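Local coordinates for protein nucleoporin nup120 (Schizosaccharomyces pombe, PDB 4GQ2) that serves as a structural component of the nuclear pore complex, whose nucleoporins can also dock nuclear transport factors, at residues 75-78 and 84-87. Sequence-based numbering, arbitrary orientation.
Sequences RWSI and LTIF
Arg75 and Phe87 form an antiparallel hydrogen-bonded pair whose two bonds are both nearly straight: Arg75 N to Phe87 O spans 2.8 Å with 176° at the hydrogen. Two residues along, Ser77 and Thr85 repeat the pairing on more bent bonds, Ser77 N reaching Thr85 O at 3.0 Å with 150°.

On the face bearing Trp76, Ile78 and Leu84, Leu84 makes both apolar contacts. Its chi1 of 153° sets CG anti to the backbone N, and chi2 then turns methyl CD1 to within 3.6 Å of Trp76 CB; the indole leads off the hairpin toward Phe118, and Trp76 as a whole is partly exposed. Ile78 CG2 lies 3.9 Å from Leu84 CB.

On the other face the side chains of the two strands come no nearer than 3.8 Å, Ser77 CB to Thr85 OG1, and a water bridges the strands: it donates to Arg75 O and Thr85 O, both at 2.8 Å, and also bonds Ser77 OG. That hydroxyl is gripped side-on by Arg75, whose NE and NH2 each stand 2.9 Å from Ser77 OG, while further guanidinium bonds go to the carbonyls of Tyr536 and Lys539. With an alanine in place of Arg75, Ser77 OG would probably lose both guanidinium donors and turn more freely, and those two carbonyls would lose a partner. Thr85 OG1 sits in plane at the edge of the Phe87 ring.

Backbone bonds from Trp76 and Ile78 to residues 58-61, and from Leu84 and Ile86 to strand 101-106, make this an interior antiparallel hairpin of one sheet in the beta-propeller domain.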
# COMPACT_ATOMS: atom_id res chain seq x y z
N ARG A 75 -16.63 1.59 -19.61
CA ARG A 75 -15.60 2.37 -20.24
C ARG A 75 -14.90 1.56 -21.33
O ARG A 75 -14.30 0.52 -21.06
CB ARG A 75 -14.61 2.89 -19.20
CG ARG A 75 -13.22 3.23 -19.72
CD ARG A 75 -13.19 4.47 -20.59
NE ARG A 75 -11.90 4.53 -21.28
CZ ARG A 75 -10.90 5.32 -20.93
NH1 ARG A 75 -11.03 6.17 -19.91
NH2 ARG A 75 -9.75 5.26 -21.60
N TRP A 76 -15.00 2.06 -22.56
CA TRP A 76 -14.37 1.43 -23.71
C TRP A 76 -13.17 2.19 -24.14
O TRP A 76 -13.12 3.41 -24.00
CB TRP A 76 -15.35 1.30 -24.88
CG TRP A 76 -15.91 2.61 -25.38
CD1 TRP A 76 -17.05 3.28 -24.92
CD2 TRP A 76 -15.40 3.46 -26.47
NE1 TRP A 76 -17.26 4.44 -25.62
CE2 TRP A 76 -16.31 4.61 -26.56
CE3 TRP A 76 -14.32 3.38 -27.34
CZ2 TRP A 76 -16.12 5.63 -27.50
CZ3 TRP A 76 -14.14 4.41 -28.28
CH2 TRP A 76 -15.02 5.51 -28.36
N SER A 77 -12.19 1.47 -24.66
CA SER A 77 -10.99 2.10 -25.21
C SER A 77 -10.59 1.29 -26.44
O SER A 77 -10.87 0.09 -26.52
CB SER A 77 -9.87 2.11 -24.17
OG SER A 77 -10.30 2.71 -22.94
N ILE A 78 -9.95 1.95 -27.40
CA ILE A 78 -9.45 1.27 -28.59
C ILE A 78 -7.97 1.57 -28.83
O ILE A 78 -7.51 2.69 -28.65
CB ILE A 78 -10.30 1.57 -29.85
CG1 ILE A 78 -10.39 3.09 -30.13
CG2 ILE A 78 -11.68 0.94 -29.72
CD1 ILE A 78 -11.15 3.43 -31.40
N LEU A 84 -10.37 -3.69 -28.68
CA LEU A 84 -11.29 -2.84 -27.93
C LEU A 84 -11.47 -3.46 -26.55
O LEU A 84 -11.87 -4.62 -26.43
CB LEU A 84 -12.63 -2.70 -28.68
CG LEU A 84 -14.01 -2.43 -28.04
CD1 LEU A 84 -14.03 -1.34 -26.98
CD2 LEU A 84 -15.00 -2.08 -29.15
N THR A 85 -11.14 -2.70 -25.51
CA THR A 85 -11.28 -3.19 -24.13
C THR A 85 -12.45 -2.53 -23.45
O THR A 85 -12.73 -1.36 -23.70
CB THR A 85 -10.02 -2.92 -23.29
OG1 THR A 85 -9.87 -1.51 -23.11
CG2 THR A 85 -8.78 -3.51 -23.95
N ILE A 86 -13.14 -3.28 -22.60
CA ILE A 86 -14.27 -2.75 -21.84
C ILE A 86 -14.09 -3.01 -20.34
O ILE A 86 -13.95 -4.16 -19.92
CB ILE A 86 -15.61 -3.35 -22.29
CG1 ILE A 86 -15.79 -3.20 -23.80
CG2 ILE A 86 -16.77 -2.70 -21.55
CD1 ILE A 86 -16.76 -4.18 -24.42
N PHE A 87 -14.11 -1.93 -19.57
CA PHE A 87 -14.03 -1.99 -18.11
C PHE A 87 -15.33 -1.46 -17.49
O PHE A 87 -15.83 -0.41 -17.88
CB PHE A 87 -12.86 -1.15 -17.62
CG PHE A 87 -11.51 -1.78 -17.82
CD1 PHE A 87 -10.94 -1.87 -19.09
CD2 PHE A 87 -10.79 -2.27 -16.73
CE1 PHE A 87 -9.67 -2.44 -19.26
CE2 PHE A 87 -9.54 -2.84 -16.89
CZ PHE A 87 -8.97 -2.92 -18.17
O HOH W 1 -11.60 0.47 -21.95